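Long-range contacts in titin (Homo sapiens, PDB 5JDE), which serves as a giant elastic scaffold protein of the striated-muscle sarcomere, built largely of immunoglobulin-like and fibronectin-type modules and bearing a kinase domain: residues 90-95 / 113-118; 133-138 / 147-152. One frame throughout, in Å; residues are numbered along the deposited sequence.

Contact 1 of 2, residues 90-95 / 113-118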
loop_
_atom_site.group_PDB
_atom_site.type_symbol
_atom_site.label_atom_id
_atom_site.label_comp_id
_atom_site.label_asym_id
_atom_site.label_seq_id
_atom_site.Cartn_x
_atom_site.Cartn_y
_atom_site.Cartn_z
ATOM N N THR A 90 -3.221 -11.478 -17.031
ATOM C CA THR A 90 -3.549 -11.781 -15.646
ATOM C C THR A 90 -2.911 -10.747 -14.722
ATOM O O THR A 90 -1.846 -10.227 -15.021
ATOM C CB THR A 90 -3.083 -13.194 -15.239
ATOM O OG1 THR A 90 -1.670 -13.313 -15.449
ATOM C CG2 THR A 90 -3.810 -14.255 -16.039
ATOM N N LEU A 91 -3.577 -10.465 -13.607
ATOM C CA LEU A 91 -3.054 -9.546 -12.600
ATOM C C LEU A 91 -1.832 -10.149 -11.955
ATOM O O LEU A 91 -1.857 -11.305 -11.529
ATOM C CB LEU A 91 -4.108 -9.248 -11.535
ATOM C CG LEU A 91 -5.425 -8.669 -12.042
ATOM C CD1 LEU A 91 -6.350 -8.338 -10.884
ATOM C CD2 LEU A 91 -5.162 -7.449 -12.888
ATOM N N HIS A 92 -0.748 -9.387 -11.893
ATOM C CA HIS A 92 0.403 -9.858 -11.149
ATOM C C HIS A 92 1.240 -8.696 -10.622
ATOM O O HIS A 92 1.051 -7.547 -11.012
ATOM C CB HIS A 92 1.264 -10.798 -12.001
ATOM C CG HIS A 92 1.787 -10.184 -13.258
ATOM N ND1 HIS A 92 1.014 -10.039 -14.395
ATOM C CD2 HIS A 92 3.013 -9.714 -13.578
ATOM C CE1 HIS A 92 1.739 -9.486 -15.350
ATOM N NE2 HIS A 92 2.956 -9.272 -14.881
ATOM N N ILE A 93 2.152 -9.022 -9.720
ATOM C CA ILE A 93 3.027 -8.037 -9.114
ATOM C C ILE A 93 4.303 -7.911 -9.943
ATOM O O ILE A 93 4.953 -8.908 -10.276
ATOM C CB ILE A 93 3.322 -8.440 -7.671
ATOM C CG1 ILE A 93 2.002 -8.443 -6.898
ATOM C CG2 ILE A 93 4.362 -7.500 -7.043
ATOM C CD1 ILE A 93 2.027 -9.200 -5.616
ATOM N N THR A 94 4.646 -6.682 -10.302
ATOM C CA THR A 94 5.773 -6.452 -11.194
ATOM C C THR A 94 7.015 -5.952 -10.485
ATOM O O THR A 94 8.078 -5.872 -11.086
ATOM C CB THR A 94 5.410 -5.445 -12.288
ATOM O OG1 THR A 94 5.022 -4.210 -11.675
ATOM C CG2 THR A 94 4.253 -5.987 -13.146
ATOM N N LYS A 95 6.886 -5.602 -9.210
ATOM C CA LYS A 95 8.054 -5.241 -8.430
ATOM C C LYS A 95 7.834 -5.554 -6.957
ATOM O O LYS A 95 6.765 -5.288 -6.396
ATOM C CB LYS A 95 8.417 -3.769 -8.612
ATOM C CG LYS A 95 9.908 -3.587 -8.884
ATOM C CD LYS A 95 10.376 -2.151 -8.737
ATOM C CE LYS A 95 9.593 -1.215 -9.640
ATOM N NZ LYS A 95 10.049 -1.298 -11.064
ATOM N N GLU A 113 4.440 -2.504 -7.051
ATOM C CA GLU A 113 3.879 -2.177 -8.352
ATOM C C GLU A 113 3.115 -3.389 -8.897
ATOM O O GLU A 113 3.573 -4.529 -8.744
ATOM C CB GLU A 113 4.983 -1.734 -9.304
ATOM C CG GLU A 113 5.534 -0.351 -8.967
ATOM C CD GLU A 113 6.431 0.213 -10.055
ATOM O OE1 GLU A 113 6.725 -0.513 -11.028
ATOM O OE2 GLU A 113 6.834 1.390 -9.939
ATOM N N VAL A 114 1.955 -3.136 -9.500
ATOM C CA VAL A 114 1.158 -4.205 -10.107
ATOM C C VAL A 114 1.072 -4.033 -11.626
ATOM O O VAL A 114 1.503 -3.039 -12.181
ATOM C CB VAL A 114 -0.264 -4.269 -9.503
ATOM C CG1 VAL A 114 -0.170 -4.601 -8.012
ATOM C CG2 VAL A 114 -0.983 -2.941 -9.683
ATOM N N SER A 115 0.493 -5.019 -12.285
ATOM C CA SER A 115 0.562 -5.117 -13.728
ATOM C C SER A 115 -0.465 -4.226 -14.427
ATOM O O SER A 115 -0.306 -3.882 -15.592
ATOM C CB SER A 115 0.343 -6.570 -14.113
ATOM O OG SER A 115 -0.864 -7.002 -13.508
ATOM N N HIS A 116 -1.528 -3.871 -13.713
ATOM C CA HIS A 116 -2.653 -3.173 -14.311
ATOM C C HIS A 116 -3.178 -2.067 -13.450
ATOM O O HIS A 116 -2.994 -2.082 -12.231
ATOM C CB HIS A 116 -3.799 -4.150 -14.591
ATOM C CG HIS A 116 -3.480 -5.152 -15.640
ATOM N ND1 HIS A 116 -2.729 -6.281 -15.389
ATOM C CD2 HIS A 116 -3.809 -5.202 -16.957
ATOM C CE1 HIS A 116 -2.610 -6.982 -16.503
ATOM N NE2 HIS A 116 -3.253 -6.346 -17.469
ATOM N N PHE A 117 -3.842 -1.109 -14.093
ATOM C CA PHE A 117 -4.556 -0.057 -13.386
ATOM C C PHE A 117 -5.855 -0.596 -12.798
ATOM O O PHE A 117 -6.376 -1.605 -13.271
ATOM C CB PHE A 117 -4.856 1.118 -14.309
ATOM C CG PHE A 117 -3.634 1.846 -14.779
ATOM C CD1 PHE A 117 -3.067 2.841 -14.004
ATOM C CD2 PHE A 117 -3.051 1.530 -16.000
ATOM C CE1 PHE A 117 -1.949 3.515 -14.433
ATOM C CE2 PHE A 117 -1.928 2.208 -16.438
ATOM C CZ PHE A 117 -1.374 3.199 -15.650
ATOM N N ASN A 118 -6.355 0.091 -11.771
ATOM C CA ASN A 118 -7.627 -0.237 -11.117
ATOM C C ASN A 118 -7.668 -1.595 -10.405
ATOM O O ASN A 118 -8.721 -2.206 -10.298
ATOM C CB ASN A 118 -8.767 -0.152 -12.129
ATOM C CG ASN A 118 -8.914 1.236 -12.706
ATOM O OD1 ASN A 118 -8.806 2.229 -11.981
ATOM N ND2 ASN A 118 -9.144 1.320 -14.012
HETATM O O HOH W 1 3.988 -2.207 -13.219
#
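His92 and Ser115 meet through both backbone and side chain. The amide N of His92 donates to Ser115 OG over 2.9 Å in a nearly straight bond (168°); Ser115 chi1 of 53° sets OG between its own N and carbonyl carbon, where it meets that amide. Ser115 N returns a weak, bent bond to His92 O. Ser115 CB lies over one face of the His92 imidazole, 3.6 Å from its centroid, a CH-pi contact set toward the ring's rim. Further along, Thr94 N donates to Glu113 O at 2.9 Å. A water joins Thr94 OG1 (2.7 Å) to Val114 O (2.8 Å). Lys95, bent near its end, runs alongside Glu113 to bring NZ 3.4 Å from OE1, a long salt bridge at the surface. Residues 93-95 form the short, weakly bonded first strand, at the edge of a sheet in the central I-set domain, antiparallel to 108-114; Ile93 and Val114 are a non-hydrogen-bonded pair whose side chains both reach Cys164 on strand 158-164. In the second shell, His92 ND1 donates in the ring plane to Thr90 O, 2.9 Å away. Ser115 OG shares a 2.7 Å hydrogen bond with His116 ND1, and His116 NE2 bonds in turn to Glu89.

Contact 2 of 2, residues 133-138 / 147-152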
loop_
_atom_site.group_PDB
_atom_site.type_symbol
_atom_site.label_atom_id
_atom_site.label_comp_id
_atom_site.label_asym_id
_atom_site.label_seq_id
_atom_site.Cartn_x
_atom_site.Cartn_y
_atom_site.Cartn_z
ATOM N N SER A 133 -7.045 3.079 8.797
ATOM C CA SER A 133 -7.338 3.849 10.005
ATOM C C SER A 133 -6.452 5.098 10.067
ATOM O O SER A 133 -5.854 5.478 9.069
ATOM C CB SER A 133 -7.133 2.989 11.257
ATOM O OG SER A 133 -5.851 2.378 11.262
ATOM N N GLU A 134 -6.362 5.738 11.232
ATOM C CA GLU A 134 -5.424 6.859 11.377
ATOM C C GLU A 134 -3.990 6.319 11.410
ATOM O O GLU A 134 -3.034 7.038 11.097
ATOM C CB GLU A 134 -5.736 7.695 12.624
ATOM C CG GLU A 134 -4.600 8.612 13.084
ATOM C CD GLU A 134 -5.041 9.675 14.085
ATOM O OE1 GLU A 134 -5.718 9.334 15.079
ATOM O OE2 GLU A 134 -4.702 10.861 13.873
ATOM N N LYS A 135 -3.859 5.037 11.742
ATOM C CA LYS A 135 -2.573 4.344 11.756
ATOM C C LYS A 135 -2.099 3.864 10.389
ATOM O O LYS A 135 -0.937 4.058 10.013
ATOM C CB LYS A 135 -2.656 3.139 12.681
ATOM C CG LYS A 135 -1.348 2.392 12.849
ATOM C CD LYS A 135 -0.557 3.011 13.989
ATOM C CE LYS A 135 0.394 2.009 14.596
ATOM N NZ LYS A 135 1.117 2.557 15.767
ATOM N N PHE A 136 -2.994 3.189 9.675
ATOM C CA PHE A 136 -2.684 2.572 8.390
ATOM C C PHE A 136 -3.309 3.357 7.262
ATOM O O PHE A 136 -4.531 3.445 7.169
ATOM C CB PHE A 136 -3.188 1.127 8.338
ATOM C CG PHE A 136 -2.505 0.210 9.304
ATOM C CD1 PHE A 136 -1.230 -0.271 9.041
ATOM C CD2 PHE A 136 -3.130 -0.172 10.477
ATOM C CE1 PHE A 136 -0.596 -1.115 9.934
ATOM C CE2 PHE A 136 -2.498 -1.010 11.377
ATOM C CZ PHE A 136 -1.228 -1.486 11.103
ATOM N N LYS A 137 -2.465 3.942 6.421
ATOM C CA LYS A 137 -2.922 4.666 5.245
ATOM C C LYS A 137 -2.620 3.866 3.974
ATOM O O LYS A 137 -1.481 3.467 3.725
ATOM C CB LYS A 137 -2.272 6.048 5.180
ATOM C CG LYS A 137 -2.721 6.904 4.006
ATOM C CD LYS A 137 -2.032 8.268 4.017
ATOM C CE LYS A 137 -2.335 9.052 2.745
ATOM N NZ LYS A 137 -3.793 9.319 2.606
ATOM N N ILE A 138 -3.661 3.644 3.178
ATOM C CA ILE A 138 -3.561 2.949 1.892
ATOM C C ILE A 138 -3.570 3.967 0.762
ATOM O O ILE A 138 -4.473 4.798 0.693
ATOM C CB ILE A 138 -4.738 1.979 1.686
ATOM C CG1 ILE A 138 -4.916 1.063 2.899
ATOM C CG2 ILE A 138 -4.558 1.160 0.434
ATOM C CD1 ILE A 138 -3.803 0.092 3.097
ATOM N N LEU A 147 1.390 1.221 1.268
ATOM C CA LEU A 147 0.860 1.136 2.613
ATOM C C LEU A 147 1.655 2.064 3.507
ATOM O O LEU A 147 2.875 1.969 3.559
ATOM C CB LEU A 147 0.938 -0.290 3.145
ATOM C CG LEU A 147 0.662 -0.397 4.653
ATOM C CD1 LEU A 147 -0.802 -0.101 4.977
ATOM C CD2 LEU A 147 1.041 -1.754 5.170
ATOM N N ILE A 148 0.968 2.960 4.200
ATOM C CA ILE A 148 1.634 3.875 5.135
ATOM C C ILE A 148 1.259 3.524 6.557
ATOM O O ILE A 148 0.078 3.446 6.903
ATOM C CB ILE A 148 1.256 5.355 4.879
ATOM C CG1 ILE A 148 1.348 5.706 3.392
ATOM C CG2 ILE A 148 2.124 6.290 5.734
ATOM C CD1 ILE A 148 2.745 5.784 2.878
ATOM N N ILE A 149 2.268 3.328 7.392
ATOM C CA ILE A 149 2.047 3.082 8.803
ATOM C C ILE A 149 2.633 4.253 9.592
ATOM O O ILE A 149 3.845 4.443 9.608
ATOM C CB ILE A 149 2.712 1.771 9.246
ATOM C CG1 ILE A 149 2.173 0.591 8.425
ATOM C CG2 ILE A 149 2.526 1.549 10.727
ATOM C CD1 ILE A 149 3.069 -0.641 8.456
ATOM N N MET A 150 1.775 5.042 10.225
ATOM C CA MET A 150 2.219 6.247 10.912
ATOM C C MET A 150 2.471 5.964 12.390
ATOM O O MET A 150 1.997 4.957 12.920
ATOM C CB MET A 150 1.186 7.361 10.729
ATOM C CG MET A 150 0.933 7.714 9.241
ATOM S SD MET A 150 0.066 9.273 9.039
ATOM C CE MET A 150 -0.007 9.409 7.256
ATOM N N ASN A 151 3.262 6.829 13.030
ATOM C CA ASN A 151 3.538 6.744 14.465
ATOM C C ASN A 151 3.907 5.324 14.913
ATOM O O ASN A 151 3.288 4.754 15.822
ATOM C CB ASN A 151 2.331 7.263 15.259
ATOM C CG ASN A 151 2.633 7.433 16.747
ATOM O OD1 ASN A 151 3.752 7.780 17.129
ATOM N ND2 ASN A 151 1.633 7.188 17.591
ATOM N N THR A 152 4.917 4.748 14.272
ATOM C CA THR A 152 5.217 3.337 14.489
ATOM C C THR A 152 5.547 3.014 15.929
ATOM O O THR A 152 6.116 3.828 16.651
ATOM C CB THR A 152 6.389 2.868 13.648
ATOM O OG1 THR A 152 7.466 3.799 13.811
ATOM C CG2 THR A 152 5.985 2.743 12.161
#
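Backbone hydrogen bonds join Lys137 and Ile148 in both directions, N of each to O of the other. Met150 N donates to Lys135 O (2.9 Å, 168°), one more main-chain bond just beyond the paired strands. The contacts between apolar side chains lie on the face carrying Phe136, Ile138, Leu147 and Ile149. With CG anti to its carbonyl carbon (chi1 -65°), Phe136 runs beside Ile149, and its CD1 comes 3.6 Å from Ile149 CG1. Leu147 CD1 touches Ile138 CD1 at 3.5 Å. On the other side of the sheet, Lys137 and Ile148 meet CB to CB at 3.6 Å, and Lys137 CD meets Met150 CE. Lys135 supplies the polar side-chain contact: its chain bends at chi2 (88°) and then extends so that NZ donates to the main-chain Asn151 O at 3.1 Å from above the carbonyl plane; its charge is paired with Asp156. The pair forms the open end of hairpin 136-141/144-149: Tyr160 of strand 158-164 packs on Phe136, Leu147 and Ile149, Trp123 of strand 123-125 on Ile138 and Leu147, and strand 108-114 bonds to the far edge of 144-149.

In the fold
Both contacts belong to one antiparallel sheet of the central immunoglobulin domain, ordered 93-95, 108-114, 144-149, 136-141. Contact 1 pairs the first two strands and contact 2 the last two, so each joins an outer strand to an inner one, and the inner strands 108-114 and 144-149 link them across the middle. Their centres are 23 Å apart and they do not touch. Contact 1 is a surface contact beside the approach to the preceding domain, held by a few main-chain bonds, the Ser115 hydroxyl, a water and a long salt bridge. Contact 2 is partly buried, with regular main-chain pairing. Both turn apolar side chains to the opposing sheet, contact 1 with Ile93 and Val114, contact 2 with four residues.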